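Local atomic coordinates of AtxE2 (Asticcacaulis excentricus, PDB entry 5TXE), a protein that hydrolyses the isopeptide bond of the lasso peptides astexin-2 and astexin-3, opening these threaded substrates into linear peptides. Residues A[68-73]-A[89-94]; A[197-202]-A[219-224]; A[360-365]-A[374-379]. The protein carries 1 engineered substitution. All coordinates share one frame; numbering follows the deposited sequence.

Contact 1: A[68-73]-A[89-94]; sequences RYVAFQ and VVKATD
Strands 69-73 and 89-92 run antiparallel at 158°, tied by two hydrogen-bonded pairs, Val70 with Lys91 and Phe72 with Val89. Beyond the ladder, Thr93 N meets Arg68 O at 2.8 Å from above the carbonyl plane, and a water donates to the same oxygen while accepting from Asp94 N, so the end of the pairing is held by two grips. Phe72 takes the crowded first torsion (chi1 55°), CG between backbone N and carbonyl carbon, which lays its ring alongside Val89. Val89 CB sits over one ring face, 4.0 Å from the centroid of the Phe72 ring, in a CH-pi contact, and its CG1 touches CZ at the rim. Lys91 CB stands at the ring edge, while its NZ leads off to Thr97 O. On the other face of the sheet Tyr69 leans its CD1-CE1 side across Ala92, CE1 lying 3.7 Å from Ala92 CB, and CD1 also meets Val90 CG1. Thr93 OG1 bonds to Gly67 O. This is a two-stranded hairpin at the heart of its sheet: strand 61-63 flanks strand 69-78, strand 100-104 flanks strand 83-92, and Trp134 packs on Tyr69, Ala71 and Val90.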
ATOM      1  N   ARG A  68     -29.761  -0.166  -0.458  1.00 42.06           N
ATOM      2  CA  ARG A  68     -30.045   0.615  -1.662  1.00 46.20           C
ATOM      3  C   ARG A  68     -29.023   1.704  -1.978  1.00 41.95           C
ATOM      4  O   ARG A  68     -29.030   2.226  -3.076  1.00 38.36           O
ATOM      5  CB  ARG A  68     -31.482   1.171  -1.609  1.00 57.62           C
ATOM      6  CG  ARG A  68     -32.525   0.048  -1.893  1.00 65.10           C
ATOM      7  CD  ARG A  68     -34.017   0.437  -1.973  1.00 74.38           C
ATOM      8  NE  ARG A  68     -34.273   1.521  -1.020  1.00 84.38           N
ATOM      9  CZ  ARG A  68     -34.794   2.710  -1.323  1.00 87.61           C
ATOM     10  NH1 ARG A  68     -35.205   2.986  -2.560  1.00 88.80           N
ATOM     11  NH2 ARG A  68     -34.923   3.627  -0.370  1.00 81.38           N
ATOM     12  N   TYR A  69     -28.161   2.041  -1.014  1.00 39.19           N
ATOM     13  CA  TYR A  69     -27.152   3.086  -1.204  1.00 41.84           C
ATOM     14  C   TYR A  69     -25.773   2.599  -0.770  1.00 37.88           C
ATOM     15  O   TYR A  69     -25.651   1.730   0.092  1.00 36.41           O
ATOM     16  CB  TYR A  69     -27.551   4.373  -0.452  1.00 42.31           C
ATOM     17  CG  TYR A  69     -28.800   4.966  -1.016  1.00 49.61           C
ATOM     18  CD1 TYR A  69     -28.750   5.811  -2.118  1.00 50.54           C
ATOM     19  CD2 TYR A  69     -30.071   4.640  -0.480  1.00 55.85           C
ATOM     20  CE1 TYR A  69     -29.915   6.339  -2.664  1.00 54.71           C
ATOM     21  CE2 TYR A  69     -31.240   5.159  -1.032  1.00 55.68           C
ATOM     22  CZ  TYR A  69     -31.153   5.995  -2.131  1.00 57.18           C
ATOM     23  OH  TYR A  69     -32.300   6.522  -2.692  1.00 63.75           O
ATOM     24  N   VAL A  70     -24.740   3.128  -1.410  1.00 35.19           N
ATOM     25  CA  VAL A  70     -23.375   2.874  -0.983  1.00 32.60           C
ATOM     26  C   VAL A  70     -22.707   4.214  -0.681  1.00 33.27           C
ATOM     27  O   VAL A  70     -22.837   5.163  -1.440  1.00 34.34           O
ATOM     28  CB  VAL A  70     -22.577   2.080  -2.019  1.00 30.01           C
ATOM     29  CG1 VAL A  70     -22.501   2.765  -3.361  1.00 31.30           C
ATOM     30  CG2 VAL A  70     -21.182   1.775  -1.484  1.00 33.65           C
ATOM     31  N   ALA A  71     -22.017   4.275   0.444  1.00 30.87           N
ATOM     32  CA  ALA A  71     -21.295   5.458   0.879  1.00 32.22           C
ATOM     33  C   ALA A  71     -19.787   5.156   0.913  1.00 34.33           C
ATOM     34  O   ALA A  71     -19.358   4.054   1.302  1.00 30.81           O
ATOM     35  CB  ALA A  71     -21.769   5.871   2.265  1.00 29.21           C
ATOM     36  N   PHE A  72     -18.999   6.143   0.503  1.00 33.92           N
ATOM     37  CA  PHE A  72     -17.561   5.989   0.372  1.00 33.29           C
ATOM     38  C   PHE A  72     -16.926   7.366   0.201  1.00 35.17           C
ATOM     39  O   PHE A  72     -17.609   8.300  -0.213  1.00 31.26           O
ATOM     40  CB  PHE A  72     -17.235   5.132  -0.851  1.00 32.93           C
ATOM     41  CG  PHE A  72     -17.840   5.640  -2.142  1.00 33.69           C
ATOM     42  CD1 PHE A  72     -19.158   5.431  -2.423  1.00 34.52           C
ATOM     43  CD2 PHE A  72     -17.084   6.345  -3.053  1.00 30.96           C
ATOM     44  CE1 PHE A  72     -19.709   5.888  -3.616  1.00 34.58           C
ATOM     45  CE2 PHE A  72     -17.622   6.831  -4.220  1.00 33.63           C
ATOM     46  CZ  PHE A  72     -18.946   6.596  -4.515  1.00 34.30           C
ATOM     47  N   GLN A  73     -15.624   7.468   0.501  1.00 30.70           N
ATOM     48  CA  GLN A  73     -14.826   8.688   0.351  1.00 28.06           C
ATOM     49  C   GLN A  73     -13.994   8.696  -0.881  1.00 27.86           C
ATOM     50  O   GLN A  73     -13.355   7.698  -1.227  1.00 29.69           O
ATOM     51  CB  GLN A  73     -13.923   8.889   1.547  1.00 28.20           C
ATOM     52  CG  GLN A  73     -13.209  10.218   1.558  1.00 29.83           C
ATOM     53  CD  GLN A  73     -12.071  10.185   2.564  1.00 30.25           C
ATOM     54  OE1 GLN A  73     -12.075  10.904   3.616  1.00 27.90           O
ATOM     55  NE2 GLN A  73     -11.098   9.287   2.290  1.00 26.59           N
ATOM     56  N   VAL A  89     -19.238  10.536  -0.421  1.00 28.50           N
ATOM     57  CA  VAL A  89     -20.169  10.317  -1.512  1.00 29.35           C
ATOM     58  C   VAL A  89     -21.224   9.212  -1.230  1.00 34.88           C
ATOM     59  O   VAL A  89     -20.920   8.221  -0.586  1.00 34.27           O
ATOM     60  CB  VAL A  89     -19.439   9.941  -2.761  1.00 29.92           C
ATOM     61  CG1 VAL A  89     -20.392   9.946  -3.959  1.00 29.24           C
ATOM     62  CG2 VAL A  89     -18.334  10.967  -3.018  1.00 33.52           C
ATOM     63  N   VAL A  90     -22.467   9.436  -1.651  1.00 32.90           N
ATOM     64  CA  VAL A  90     -23.537   8.455  -1.524  1.00 34.01           C
ATOM     65  C   VAL A  90     -24.075   8.213  -2.924  1.00 34.45           C
ATOM     66  O   VAL A  90     -24.277   9.129  -3.669  1.00 33.57           O
ATOM     67  CB  VAL A  90     -24.638   8.955  -0.616  1.00 36.33           C
ATOM     68  CG1 VAL A  90     -25.826   8.014  -0.669  1.00 40.10           C
ATOM     69  CG2 VAL A  90     -24.136   9.047   0.815  1.00 36.56           C
ATOM     70  N   LYS A  91     -24.222   6.960  -3.298  1.00 36.30           N
ATOM     71  CA  LYS A  91     -24.641   6.578  -4.651  1.00 37.72           C
ATOM     72  C   LYS A  91     -25.664   5.424  -4.555  1.00 37.35           C
ATOM     73  O   LYS A  91     -25.433   4.445  -3.832  1.00 42.12           O
ATOM     74  CB  LYS A  91     -23.433   6.118  -5.425  1.00 39.89           C
ATOM     75  CG  LYS A  91     -23.738   5.414  -6.724  1.00 40.81           C
ATOM     76  CD  LYS A  91     -24.305   6.367  -7.748  1.00 40.37           C
ATOM     77  CE  LYS A  91     -24.202   5.714  -9.121  1.00 41.70           C
ATOM     78  NZ  LYS A  91     -24.659   6.606 -10.189  1.00 45.51           N
ATOM     79  N   ALA A  92     -26.782   5.542  -5.253  1.00 36.25           N
ATOM     80  CA  ALA A  92     -27.810   4.465  -5.237  1.00 39.25           C
ATOM     81  C   ALA A  92     -27.238   3.255  -5.922  1.00 36.71           C
ATOM     82  O   ALA A  92     -26.648   3.371  -7.003  1.00 37.69           O
ATOM     83  CB  ALA A  92     -29.078   4.907  -5.941  1.00 41.32           C
ATOM     84  N   THR A  93     -27.394   2.097  -5.298  1.00 37.26           N
ATOM     85  CA  THR A  93     -26.838   0.893  -5.870  1.00 42.11           C
ATOM     86  C   THR A  93     -27.566   0.438  -7.127  1.00 44.51           C
ATOM     87  O   THR A  93     -27.007  -0.333  -7.878  1.00 42.49           O
ATOM     88  CB  THR A  93     -26.780  -0.232  -4.864  1.00 44.80           C
ATOM     89  OG1 THR A  93     -28.090  -0.450  -4.339  1.00 47.69           O
ATOM     90  CG2 THR A  93     -25.894   0.161  -3.734  1.00 40.58           C
ATOM     91  N   ASP A  94     -28.744   0.961  -7.428  1.00 46.06           N
ATOM     92  CA  ASP A  94     -29.424   0.583  -8.706  1.00 50.51           C
ATOM     93  C   ASP A  94     -28.903   1.285  -9.948  1.00 51.70           C
ATOM     94  O   ASP A  94     -29.328   0.994 -11.046  1.00 45.78           O
ATOM     95  CB  ASP A  94     -30.962   0.757  -8.607  1.00 52.82           C
ATOM     96  CG  ASP A  94     -31.411   2.215  -8.497  1.00 60.73           C
ATOM     97  OD1 ASP A  94     -30.653   3.159  -8.815  1.00 67.08           O
ATOM     98  OD2 ASP A  94     -32.565   2.419  -8.064  1.00 65.73           O
TER
HETATM   99  O   HOH W   1     -30.408   1.589  -5.244  1.00 45.48           O

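Contact 2: A[197-202]-A[219-224]; sequences AEIERE and ARPRVL
Glu200 OE1 is gripped twice: by Arg220 NH2 at 2.9 Å, in a salt bridge, and by a water that donates to it at 2.7 Å. The arginine uses the anti lone pair of this oxygen, with an N-H...O angle of 140°, well short of straight. Carboxylate and guanidinium planes are only 9° apart, and the same water accepts from Arg220 NH1, so it closes a ring between the two charged groups. Glu200 reaches across by a bend at chi2 (74°), and Arg220 by one at chi3. Both residues are exposed, which would probably weaken the pair's charge attraction. Beneath it lies the apolar part, carried by Ile199. Its CG2, anti to the backbone N, slides past the Pro221 ring and touches CD at 3.9 Å. Its CD1 reaches further, to 3.6 Å from Pro221 O and 4.1 Å from Val223 CG2. An alanine here would remove the contacts to Pro221 and Val223 CG2 and would probably loosen this part of the loop on the helix. Trp207 also touches Arg220 and Pro221, and its NE1 bonds to Ile199 O. The arrangement is an extended loop packed on the last turns of helix 190-202, and its Arg222, in a cation-pi contact with Tyr118, comes close to Trp116, which binds astexin-3.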
ATOM      1  N   ALA A 197       2.396  14.800  27.625  1.00 27.10           N
ATOM      2  CA  ALA A 197       2.650  15.926  28.512  1.00 26.94           C
ATOM      3  C   ALA A 197       3.685  15.551  29.542  1.00 28.03           C
ATOM      4  O   ALA A 197       4.543  16.388  29.949  1.00 27.88           O
ATOM      5  CB  ALA A 197       1.340  16.430  29.161  1.00 28.00           C
ATOM      6  N   GLU A 198       3.679  14.299  29.951  1.00 25.89           N
ATOM      7  CA  GLU A 198       4.701  13.870  30.886  1.00 30.03           C
ATOM      8  C   GLU A 198       6.106  13.926  30.227  1.00 27.91           C
ATOM      9  O   GLU A 198       7.065  14.379  30.850  1.00 27.02           O
ATOM     10  CB  GLU A 198       4.379  12.503  31.488  1.00 36.95           C
ATOM     11  CG  GLU A 198       5.348  11.999  32.595  1.00 51.28           C
ATOM     12  CD  GLU A 198       5.568  12.942  33.829  1.00 63.35           C
ATOM     13  OE1 GLU A 198       4.596  13.607  34.308  1.00 66.36           O
ATOM     14  OE2 GLU A 198       6.736  12.999  34.342  1.00 65.49           O
ATOM     15  N   ILE A 199       6.230  13.479  28.985  1.00 24.31           N
ATOM     16  CA  ILE A 199       7.468  13.610  28.266  1.00 24.26           C
ATOM     17  C   ILE A 199       7.953  15.048  28.227  1.00 23.73           C
ATOM     18  O   ILE A 199       9.135  15.297  28.435  1.00 22.94           O
ATOM     19  CB  ILE A 199       7.306  13.037  26.876  1.00 26.75           C
ATOM     20  CG1 ILE A 199       7.376  11.503  26.986  1.00 28.56           C
ATOM     21  CG2 ILE A 199       8.387  13.510  25.907  1.00 27.50           C
ATOM     22  CD1 ILE A 199       6.915  10.838  25.704  1.00 30.33           C
ATOM     23  N   GLU A 200       7.050  15.984  27.981  1.00 23.07           N
ATOM     24  CA  GLU A 200       7.354  17.403  27.914  1.00 25.61           C
ATOM     25  C   GLU A 200       7.879  17.930  29.234  1.00 26.70           C
ATOM     26  O   GLU A 200       8.883  18.658  29.230  1.00 24.74           O
ATOM     27  CB  GLU A 200       6.127  18.198  27.420  1.00 29.30           C
ATOM     28  CG  GLU A 200       6.236  19.685  27.524  1.00 31.57           C
ATOM     29  CD  GLU A 200       7.159  20.295  26.495  1.00 38.58           C
ATOM     30  OE1 GLU A 200       7.385  19.683  25.417  1.00 38.48           O
ATOM     31  OE2 GLU A 200       7.625  21.429  26.756  1.00 45.46           O
ATOM     32  N   ARG A 201       7.296  17.487  30.351  1.00 27.64           N
ATOM     33  CA  ARG A 201       7.786  17.872  31.691  1.00 31.26           C
ATOM     34  C   ARG A 201       9.138  17.325  31.987  1.00 28.01           C
ATOM     35  O   ARG A 201      10.004  18.066  32.453  1.00 29.10           O
ATOM     36  CB  ARG A 201       6.901  17.396  32.844  1.00 36.57           C
ATOM     37  CG  ARG A 201       5.649  18.210  33.084  1.00 44.53           C
ATOM     38  CD  ARG A 201       4.889  17.723  34.350  1.00 53.77           C
ATOM     39  NE  ARG A 201       4.079  16.490  34.133  1.00 59.21           N
ATOM     40  CZ  ARG A 201       2.915  16.434  33.451  1.00 56.30           C
ATOM     41  NH1 ARG A 201       2.379  17.536  32.872  1.00 61.44           N
ATOM     42  NH2 ARG A 201       2.292  15.275  33.318  1.00 50.53           N
ATOM     43  N   GLU A 202       9.316  16.046  31.740  1.00 23.65           N
ATOM     44  CA  GLU A 202      10.583  15.397  31.928  1.00 29.19           C
ATOM     45  C   GLU A 202      11.733  16.058  31.153  1.00 26.40           C
ATOM     46  O   GLU A 202      12.841  16.096  31.630  1.00 28.78           O
ATOM     47  CB  GLU A 202      10.479  13.921  31.529  1.00 38.35           C
ATOM     48  CG  GLU A 202       9.764  13.111  32.610  1.00 49.13           C
ATOM     49  CD  GLU A 202       9.233  11.728  32.182  1.00 61.71           C
ATOM     50  OE1 GLU A 202       9.419  11.280  30.991  1.00 59.82           O
ATOM     51  OE2 GLU A 202       8.600  11.097  33.097  1.00 65.49           O
ATOM     52  N   ALA A 219      13.824  13.845  17.483  1.00 24.75           N
ATOM     53  CA  ALA A 219      14.726  13.912  18.612  1.00 24.53           C
ATOM     54  C   ALA A 219      14.014  13.984  19.946  1.00 23.14           C
ATOM     55  O   ALA A 219      14.526  14.571  20.878  1.00 23.98           O
ATOM     56  CB  ALA A 219      15.623  15.113  18.439  1.00 24.42           C
ATOM     57  N   ARG A 220      12.840  13.381  20.031  1.00 23.00           N
ATOM     58  CA  ARG A 220      12.043  13.326  21.241  1.00 23.31           C
ATOM     59  C   ARG A 220      11.720  11.888  21.571  1.00 22.34           C
ATOM     60  O   ARG A 220      11.617  11.052  20.686  1.00 22.54           O
ATOM     61  CB  ARG A 220      10.742  14.077  21.084  1.00 24.95           C
ATOM     62  CG  ARG A 220      10.868  15.568  20.861  1.00 29.56           C
ATOM     63  CD  ARG A 220       9.455  16.223  20.708  1.00 29.53           C
ATOM     64  NE  ARG A 220       8.709  16.293  21.977  1.00 26.57           N
ATOM     65  CZ  ARG A 220       8.891  17.232  22.905  1.00 27.88           C
ATOM     66  NH1 ARG A 220       9.778  18.217  22.741  1.00 27.67           N
ATOM     67  NH2 ARG A 220       8.141  17.230  24.001  1.00 27.70           N
ATOM     68  N   PRO A 221      11.559  11.580  22.865  1.00 22.94           N
ATOM     69  CA  PRO A 221      11.138  10.248  23.223  1.00 24.40           C
ATOM     70  C   PRO A 221       9.715  10.035  22.703  1.00 24.99           C
ATOM     71  O   PRO A 221       8.936  10.985  22.703  1.00 24.43           O
ATOM     72  CB  PRO A 221      11.117  10.269  24.743  1.00 24.35           C
ATOM     73  CG  PRO A 221      11.828  11.485  25.158  1.00 25.15           C
ATOM     74  CD  PRO A 221      11.649  12.441  24.040  1.00 23.99           C
ATOM     75  N   ARG A 222       9.404   8.813  22.279  1.00 24.72           N
ATOM     76  CA  ARG A 222       8.050   8.421  21.908  1.00 26.69           C
ATOM     77  C   ARG A 222       7.336   7.839  23.121  1.00 26.08           C
ATOM     78  O   ARG A 222       7.973   7.356  24.078  1.00 27.76           O
ATOM     79  CB  ARG A 222       8.119   7.361  20.805  1.00 29.09           C
ATOM     80  CG  ARG A 222       8.962   7.846  19.664  1.00 34.31           C
ATOM     81  CD  ARG A 222       8.553   7.753  18.184  1.00 47.16           C
ATOM     82  NE  ARG A 222       8.575   6.416  17.598  1.00 48.48           N
ATOM     83  CZ  ARG A 222       8.765   6.096  16.300  1.00 50.19           C
ATOM     84  NH1 ARG A 222       9.092   6.972  15.340  1.00 44.12           N
ATOM     85  NH2 ARG A 222       8.669   4.814  15.960  1.00 49.37           N
ATOM     86  N   VAL A 223       6.022   7.827  23.049  1.00 23.35           N
ATOM     87  CA  VAL A 223       5.202   7.232  24.053  1.00 24.39           C
ATOM     88  C   VAL A 223       5.240   5.724  23.856  1.00 26.86           C
ATOM     89  O   VAL A 223       4.964   5.216  22.756  1.00 25.53           O
ATOM     90  CB  VAL A 223       3.732   7.673  23.883  1.00 26.22           C
ATOM     91  CG1 VAL A 223       2.825   6.910  24.828  1.00 25.68           C
ATOM     92  CG2 VAL A 223       3.588   9.200  24.059  1.00 28.81           C
ATOM     93  N   LEU A 224       5.522   5.008  24.931  1.00 32.49           N
ATOM     94  CA  LEU A 224       5.519   3.523  24.944  1.00 34.75           C
ATOM     95  C   LEU A 224       4.134   2.973  25.276  1.00 33.87           C
ATOM     96  O   LEU A 224       3.430   3.511  26.126  1.00 35.27           O
ATOM     97  CB  LEU A 224       6.487   3.024  26.012  1.00 33.40           C
ATOM     98  CG  LEU A 224       7.927   3.524  25.805  1.00 40.17           C
ATOM     99  CD1 LEU A 224       8.823   3.140  27.005  1.00 41.98           C
ATOM    100  CD2 LEU A 224       8.503   2.981  24.497  1.00 34.48           C
TER
HETATM  101  O   HOH W   2      10.003  20.249  24.861  1.00 30.28           O

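Contact 3: A[360-365]-A[374-379]; sequences RLICAQ and LVTLNL
Arg360 has a strongly bent side chain: chi1 is near 22°, close to eclipsed, and further bends at chi2 and chi3 fold the chain alongside Thr376. There NH2 lies 3.6 Å from Thr376 CG2, oblique to the guanidinium plane, while NH1 bonds to Gln357 OE1 and NH2 to Thr93 O, two outside anchors that fix the rotation of the group. Thr376 puts OG1 in the crowded position between backbone N and carbonyl carbon, which leaves CG2 anti to the carbonyl carbon; this methyl thus serves both Arg360 and Ile362 CG1. Ala364 shares this face, its CB 4.0 Å from Leu374 CD1.

On the other face Leu361 and Leu377 meet CB to CB at 4.0 Å; both, like Val375, have first torsions turned away from the staggered positions. Leu379, just past the strand, crosses Leu361 at about a right angle, its CD2 resting on Leu361 CB and CD2 and its CD1 against the backbone of Arg360. Cys363 and Val375 follow, CB to CG1 at 4.2 Å. Gln365 has CG anti to the backbone N; its CB lies against the Val375 methyls, and the bend at chi2 brings OE1 to Val375 CG2, where it accepts from Arg373 NE.

The backbones run antiparallel at 144°. Leu361 pairs with Leu377 and Cys363 with Val375 through two hydrogen bonds each, that from Cys363 N to Val375 O being practically straight (3.0 Å, 179°).

The pair forms the two central strands of a four-stranded antiparallel sheet, the shape of a beta-propeller blade. Strand 350-357 borders 360-367, to which the Cys354-Cys363 disulfide also links it; strand 384-388 borders 373-378, and Leu331 of strand 328-335 packs on Leu377 and Leu379.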
ATOM      1  N   ARG A 360     -26.311  -9.246  -5.524  1.00 50.29           N
ATOM      2  CA  ARG A 360     -25.151  -8.509  -6.029  1.00 51.45           C
ATOM      3  C   ARG A 360     -24.086  -8.264  -4.945  1.00 46.25           C
ATOM      4  O   ARG A 360     -24.351  -8.161  -3.746  1.00 38.30           O
ATOM      5  CB  ARG A 360     -25.530  -7.229  -6.805  1.00 59.62           C
ATOM      6  CG  ARG A 360     -26.896  -6.667  -6.503  1.00 69.22           C
ATOM      7  CD  ARG A 360     -27.648  -6.297  -7.776  1.00 77.89           C
ATOM      8  NE  ARG A 360     -27.212  -5.028  -8.370  1.00 75.69           N
ATOM      9  CZ  ARG A 360     -27.429  -3.825  -7.831  1.00 71.63           C
ATOM     10  NH1 ARG A 360     -28.052  -3.667  -6.660  1.00 60.94           N
ATOM     11  NH2 ARG A 360     -26.995  -2.754  -8.479  1.00 84.21           N
ATOM     12  N   LEU A 361     -22.860  -8.195  -5.423  1.00 40.84           N
ATOM     13  CA  LEU A 361     -21.747  -7.710  -4.669  1.00 41.72           C
ATOM     14  C   LEU A 361     -21.504  -6.276  -5.170  1.00 35.71           C
ATOM     15  O   LEU A 361     -21.492  -6.030  -6.367  1.00 30.71           O
ATOM     16  CB  LEU A 361     -20.550  -8.603  -4.987  1.00 42.89           C
ATOM     17  CG  LEU A 361     -19.629  -9.009  -3.872  1.00 41.68           C
ATOM     18  CD1 LEU A 361     -20.391  -9.428  -2.618  1.00 45.20           C
ATOM     19  CD2 LEU A 361     -18.748 -10.138  -4.358  1.00 42.28           C
ATOM     20  N   ILE A 362     -21.347  -5.348  -4.250  1.00 32.98           N
ATOM     21  CA  ILE A 362     -20.850  -4.026  -4.591  1.00 34.77           C
ATOM     22  C   ILE A 362     -19.407  -3.917  -4.137  1.00 32.40           C
ATOM     23  O   ILE A 362     -19.125  -4.081  -2.943  1.00 33.66           O
ATOM     24  CB  ILE A 362     -21.685  -2.954  -3.906  1.00 37.81           C
ATOM     25  CG1 ILE A 362     -23.068  -2.963  -4.575  1.00 39.93           C
ATOM     26  CG2 ILE A 362     -21.157  -1.565  -4.204  1.00 35.01           C
ATOM     27  CD1 ILE A 362     -24.112  -3.828  -3.973  1.00 40.11           C
ATOM     28  N   CYS A 363     -18.535  -3.608  -5.072  1.00 30.28           N
ATOM     29  CA  CYS A 363     -17.078  -3.629  -4.860  1.00 36.93           C
ATOM     30  C   CYS A 363     -16.359  -2.378  -5.373  1.00 35.51           C
ATOM     31  O   CYS A 363     -16.801  -1.748  -6.338  1.00 31.83           O
ATOM     32  CB  CYS A 363     -16.472  -4.789  -5.650  1.00 38.40           C
ATOM     33  SG  CYS A 363     -17.149  -6.392  -5.227  1.00 46.19           S
ATOM     34  N   ALA A 364     -15.205  -2.060  -4.793  1.00 32.89           N
ATOM     35  CA  ALA A 364     -14.253  -1.266  -5.544  1.00 32.89           C
ATOM     36  C   ALA A 364     -13.496  -2.218  -6.441  1.00 29.84           C
ATOM     37  O   ALA A 364     -13.303  -3.366  -6.092  1.00 29.79           O
ATOM     38  CB  ALA A 364     -13.288  -0.541  -4.607  1.00 34.18           C
ATOM     39  N   GLN A 365     -13.006  -1.731  -7.577  1.00 30.65           N
ATOM     40  CA  GLN A 365     -12.305  -2.579  -8.526  1.00 28.57           C
ATOM     41  C   GLN A 365     -11.284  -1.755  -9.280  1.00 26.70           C
ATOM     42  O   GLN A 365     -11.485  -0.548  -9.503  1.00 28.88           O
ATOM     43  CB  GLN A 365     -13.305  -3.150  -9.527  1.00 31.95           C
ATOM     44  CG  GLN A 365     -12.713  -4.088 -10.581  1.00 29.39           C
ATOM     45  CD  GLN A 365     -12.397  -3.410 -11.900  1.00 32.59           C
ATOM     46  OE1 GLN A 365     -13.033  -2.444 -12.303  1.00 37.28           O
ATOM     47  NE2 GLN A 365     -11.428  -3.953 -12.614  1.00 32.47           N
ATOM     48  N   LEU A 374     -16.096   1.973  -8.412  1.00 32.62           N
ATOM     49  CA  LEU A 374     -17.092   1.050  -7.887  1.00 35.59           C
ATOM     50  C   LEU A 374     -17.809   0.318  -9.031  1.00 33.47           C
ATOM     51  O   LEU A 374     -18.096   0.885 -10.068  1.00 32.70           O
ATOM     52  CB  LEU A 374     -18.113   1.767  -7.044  1.00 36.83           C
ATOM     53  CG  LEU A 374     -17.872   2.057  -5.562  1.00 40.42           C
ATOM     54  CD1 LEU A 374     -16.441   1.918  -5.133  1.00 38.46           C
ATOM     55  CD2 LEU A 374     -18.458   3.386  -5.196  1.00 40.83           C
ATOM     56  N   VAL A 375     -18.170  -0.921  -8.752  1.00 33.78           N
ATOM     57  CA  VAL A 375     -18.623  -1.890  -9.707  1.00 33.88           C
ATOM     58  C   VAL A 375     -19.637  -2.755  -8.985  1.00 34.67           C
ATOM     59  O   VAL A 375     -19.592  -2.855  -7.740  1.00 34.77           O
ATOM     60  CB  VAL A 375     -17.335  -2.611 -10.124  1.00 36.17           C
ATOM     61  CG1 VAL A 375     -17.237  -4.066  -9.758  1.00 37.27           C
ATOM     62  CG2 VAL A 375     -16.838  -2.185 -11.472  1.00 36.99           C
ATOM     63  N   THR A 376     -20.612  -3.307  -9.726  1.00 36.61           N
ATOM     64  CA  THR A 376     -21.498  -4.368  -9.170  1.00 41.09           C
ATOM     65  C   THR A 376     -21.237  -5.676  -9.849  1.00 36.30           C
ATOM     66  O   THR A 376     -21.006  -5.741 -11.031  1.00 41.20           O
ATOM     67  CB  THR A 376     -23.026  -4.071  -9.271  1.00 41.95           C
ATOM     68  OG1 THR A 376     -23.377  -3.879 -10.632  1.00 46.02           O
ATOM     69  CG2 THR A 376     -23.392  -2.836  -8.556  1.00 43.60           C
ATOM     70  N   LEU A 377     -21.207  -6.725  -9.077  1.00 38.58           N
ATOM     71  CA  LEU A 377     -20.958  -8.030  -9.628  1.00 42.80           C
ATOM     72  C   LEU A 377     -22.236  -8.872  -9.416  1.00 43.87           C
ATOM     73  O   LEU A 377     -22.698  -9.046  -8.289  1.00 45.76           O
ATOM     74  CB  LEU A 377     -19.766  -8.617  -8.912  1.00 45.04           C
ATOM     75  CG  LEU A 377     -18.827  -9.519  -9.697  1.00 57.29           C
ATOM     76  CD1 LEU A 377     -18.677  -9.141 -11.149  1.00 61.23           C
ATOM     77  CD2 LEU A 377     -17.453  -9.447  -9.089  1.00 61.55           C
ATOM     78  N   ASN A 378     -22.814  -9.377 -10.496  1.00 41.98           N
ATOM     79  CA  ASN A 378     -23.987 -10.250 -10.407  1.00 43.18           C
ATOM     80  C   ASN A 378     -23.607 -11.644  -9.877  1.00 39.24           C
ATOM     81  O   ASN A 378     -22.813 -12.361 -10.475  1.00 42.68           O
ATOM     82  CB  ASN A 378     -24.646 -10.310 -11.783  1.00 45.70           C
ATOM     83  CG  ASN A 378     -25.933 -11.129 -11.804  1.00 51.30           C
ATOM     84  OD1 ASN A 378     -26.037 -12.216 -11.226  1.00 50.54           O
ATOM     85  ND2 ASN A 378     -26.900 -10.625 -12.529  1.00 51.68           N
ATOM     86  N   LEU A 379     -24.176 -12.029  -8.742  1.00 38.24           N
ATOM     87  CA  LEU A 379     -23.779 -13.273  -8.095  1.00 45.20           C
ATOM     88  C   LEU A 379     -24.417 -14.567  -8.681  1.00 50.26           C
ATOM     89  O   LEU A 379     -24.246 -15.661  -8.116  1.00 57.89           O
ATOM     90  CB  LEU A 379     -24.076 -13.184  -6.595  1.00 48.39           C
ATOM     91  CG  LEU A 379     -23.241 -12.140  -5.864  1.00 45.11           C
ATOM     92  CD1 LEU A 379     -23.598 -12.130  -4.384  1.00 43.93           C
ATOM     93  CD2 LEU A 379     -21.763 -12.420  -6.067  1.00 46.10           C
TER

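Overall arrangement
Contacts 1 and 3 are neighbours, their centres about 12 Å apart; each lies in its own antiparallel sheet, and the two sheets meet where the contacts touch. Arg360 NH2 of contact 3 lies 2.5 Å from Thr93 O of contact 1, probably a hydrogen bond, and Phe72 CE1 packs on Leu374 CD2 at 3.2 Å. Both lie away from the catalytic residues and from Trp116 and Asn562. Contact 2 stands apart: its centre is about 44 Å from that of contact 1 and about 47 Å from that of contact 3, on the opposite side of the chain's centre from the latter. It is the one near residues that bind astexin-3, with the Arg222 side chain about 5 Å from that of Trp116 and about 8 Å from that of Asn562.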